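Local atomic coordinates of putative thioesterase yhdA (Lactococcus lactis subsp. lactis, PDB entry 3GEK), a protein that probably hydrolyses acyl-CoA thioesters, perhaps 1,4-dihydroxy-2-naphthoyl-CoA, as a putative hotdog-fold thioesterase of the PaaI family. Residues Y28-K33 / W109-T114. The protein carries 7 engineered substitutions. Residues are numbered along the deposited sequence; the frame is centred on the assembly and turned at random.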
loop_
_atom_site.group_PDB
_atom_site.type_symbol
_atom_site.label_atom_id
_atom_site.label_comp_id
_atom_site.label_asym_id
_atom_site.label_seq_id
_atom_site.Cartn_x
_atom_site.Cartn_y
_atom_site.Cartn_z
ATOM N N TYR A 28 18.554 -3.356 11.811
ATOM C CA TYR A 28 18.414 -1.957 12.203
ATOM C C TYR A 28 17.003 -1.637 12.677
ATOM O O TYR A 28 16.014 -2.046 12.062
ATOM C CB TYR A 28 18.793 -1.035 11.041
ATOM C CG TYR A 28 20.275 -0.992 10.753
ATOM C CD1 TYR A 28 21.110 -0.107 11.432
ATOM C CD2 TYR A 28 20.845 -1.834 9.800
ATOM C CE1 TYR A 28 22.485 -0.062 11.172
ATOM C CE2 TYR A 28 22.219 -1.798 9.533
ATOM C CZ TYR A 28 23.029 -0.910 10.225
ATOM O OH TYR A 28 24.384 -0.868 9.966
ATOM N N LYS A 29 16.930 -0.903 13.780
ATOM C CA LYS A 29 15.671 -0.467 14.351
ATOM C C LYS A 29 15.767 1.008 14.720
ATOM O O LYS A 29 16.868 1.532 14.895
ATOM C CB LYS A 29 15.340 -1.281 15.600
ATOM C CG LYS A 29 14.964 -2.730 15.342
ATOM C CD LYS A 29 14.927 -3.513 16.648
ATOM C CE LYS A 29 14.425 -4.931 16.429
ATOM N NZ LYS A 29 14.527 -5.741 17.678
ATOM N N PHE A 30 14.613 1.669 14.817
ATOM C CA PHE A 30 14.528 2.979 15.463
ATOM C C PHE A 30 13.373 3.068 16.457
ATOM O O PHE A 30 12.416 2.296 16.389
ATOM C CB PHE A 30 14.500 4.140 14.453
ATOM C CG PHE A 30 13.176 4.340 13.763
ATOM C CD1 PHE A 30 12.152 5.065 14.373
ATOM C CD2 PHE A 30 12.962 3.835 12.489
ATOM C CE1 PHE A 30 10.932 5.256 13.734
ATOM C CE2 PHE A 30 11.750 4.039 11.835
ATOM C CZ PHE A 30 10.734 4.748 12.460
ATOM N N SER A 31 13.508 4.012 17.385
ATOM C CA SER A 31 12.510 4.335 18.393
ATOM C C SER A 31 12.286 5.846 18.408
ATOM O O SER A 31 13.192 6.620 18.078
ATOM C CB SER A 31 13.013 3.914 19.773
ATOM O OG SER A 31 12.469 2.674 20.163
ATOM N N SER A 32 11.087 6.257 18.817
ATOM C CA SER A 32 10.763 7.667 19.015
ATOM C C SER A 32 9.403 7.830 19.675
ATOM O O SER A 32 8.627 6.882 19.778
ATOM C CB SER A 32 10.787 8.443 17.694
ATOM O OG SER A 32 9.717 8.057 16.852
ATOM N N LYS A 33 9.130 9.047 20.125
ATOM C CA LYS A 33 7.836 9.402 20.675
ATOM C C LYS A 33 7.369 10.674 19.988
ATOM O O LYS A 33 8.187 11.466 19.508
ATOM C CB LYS A 33 7.920 9.618 22.192
ATOM C CG LYS A 33 8.354 8.391 22.978
ATOM C CD LYS A 33 8.147 8.568 24.470
ATOM C CE LYS A 33 8.720 7.388 25.255
ATOM N NZ LYS A 33 10.213 7.356 25.210
ATOM N N TRP A 109 11.167 0.255 5.577
ATOM C CA TRP A 109 10.930 0.248 7.027
ATOM C C TRP A 109 9.545 -0.261 7.367
ATOM O O TRP A 109 8.557 0.128 6.734
ATOM C CB TRP A 109 11.076 1.654 7.614
ATOM C CG TRP A 109 12.472 2.157 7.673
ATOM C CD1 TRP A 109 13.093 2.961 6.764
ATOM C CD2 TRP A 109 13.434 1.903 8.708
ATOM N NE1 TRP A 109 14.382 3.227 7.168
ATOM C CE2 TRP A 109 14.616 2.587 8.356
ATOM C CE3 TRP A 109 13.406 1.167 9.901
ATOM C CZ2 TRP A 109 15.770 2.549 9.149
ATOM C CZ3 TRP A 109 14.552 1.135 10.692
ATOM C CH2 TRP A 109 15.717 1.825 10.311
ATOM N N GLU A 110 9.478 -1.126 8.373
ATOM C CA GLU A 110 8.216 -1.537 8.964
ATOM C C GLU A 110 8.051 -0.767 10.274
ATOM O O GLU A 110 8.858 -0.919 11.201
ATOM C CB GLU A 110 8.228 -3.039 9.217
ATOM C CG GLU A 110 7.040 -3.590 9.990
ATOM C CD GLU A 110 7.321 -4.988 10.509
ATOM O OE1 GLU A 110 7.291 -5.946 9.700
ATOM O OE2 GLU A 110 7.591 -5.128 11.727
ATOM N N ILE A 111 7.009 0.060 10.338
ATOM C CA ILE A 111 6.830 0.995 11.445
ATOM C C ILE A 111 5.502 0.786 12.172
ATOM O O ILE A 111 4.432 0.818 11.567
ATOM C CB ILE A 111 6.967 2.467 10.963
ATOM C CG1 ILE A 111 8.368 2.710 10.398
ATOM C CG2 ILE A 111 6.658 3.460 12.097
ATOM C CD1 ILE A 111 8.472 3.875 9.417
ATOM N N LYS A 112 5.585 0.574 13.478
ATOM C CA LYS A 112 4.397 0.432 14.299
ATOM C C LYS A 112 4.185 1.681 15.148
ATOM O O LYS A 112 5.077 2.107 15.880
ATOM C CB LYS A 112 4.488 -0.827 15.169
ATOM C CG LYS A 112 4.503 -2.125 14.361
ATOM C CD LYS A 112 4.341 -3.349 15.251
ATOM C CE LYS A 112 4.704 -4.634 14.511
ATOM N NZ LYS A 112 6.158 -4.676 14.137
ATOM N N ILE A 113 3.005 2.278 15.020
ATOM C CA ILE A 113 2.627 3.402 15.863
ATOM C C ILE A 113 1.695 2.904 16.952
ATOM O O ILE A 113 0.651 2.310 16.684
ATOM C CB ILE A 113 2.023 4.563 15.047
ATOM C CG1 ILE A 113 3.104 5.118 14.097
ATOM C CG2 ILE A 113 1.470 5.668 15.974
ATOM C CD1 ILE A 113 2.576 5.934 12.986
ATOM N N THR A 114 2.099 3.164 18.188
ATOM C CA THR A 114 1.526 2.529 19.347
ATOM C C THR A 114 1.214 3.605 20.394
ATOM O O THR A 114 1.893 4.629 20.451
ATOM C CB THR A 114 2.529 1.463 19.865
ATOM O OG1 THR A 114 1.859 0.227 20.127
ATOM C CG2 THR A 114 3.278 1.929 21.089
#
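Phe30 turns the edge of its ring to one face of the Trp109 indole. The pair is a T-shaped (edge-to-face) stack, with centroids 5.2 Å apart for the phenyl and the six-membered indole ring and planes at 68°. Phe30 CD2 stands over the rim of that face, 3.6 Å from Trp109 CZ3. At the indole edge, near its plane, lies Lys29 CA. Ile111 CD1 meets the Phe30 ring edge in plane. Ile111 CG1 approaches Phe30 CZ at 3.7 Å, and the two side chains cross at about a right angle. With Phe30 CG between the backbone N and the carbonyl carbon (chi1 77°), the ring starts out from its strand toward Trp109 and Ile111. Tyr28 adds a looser touch, its CB lying 4.3 Å from Trp109 CH2.

Segments 28-33 and 109-114 run in roughly the same direction, 30° apart. Strand 92-102 pairs with both and separates them, so the contact is made mainly by side chains. Helix 49-68, the central helix of the hotdog fold, lies against Phe30 with Thr59 and against Trp109 with Ala63. An alanine in place of Phe30 would probably leave one face of Trp109 and the CG1 and CD1 of Ile111 without their aromatic neighbour and open a gap between sheet and helix. The indole NE1 is satisfied by Ser64 OG. The contact therefore rests on aromatic and aliphatic packing, with no hydrogen bond or salt bridge between the two segments.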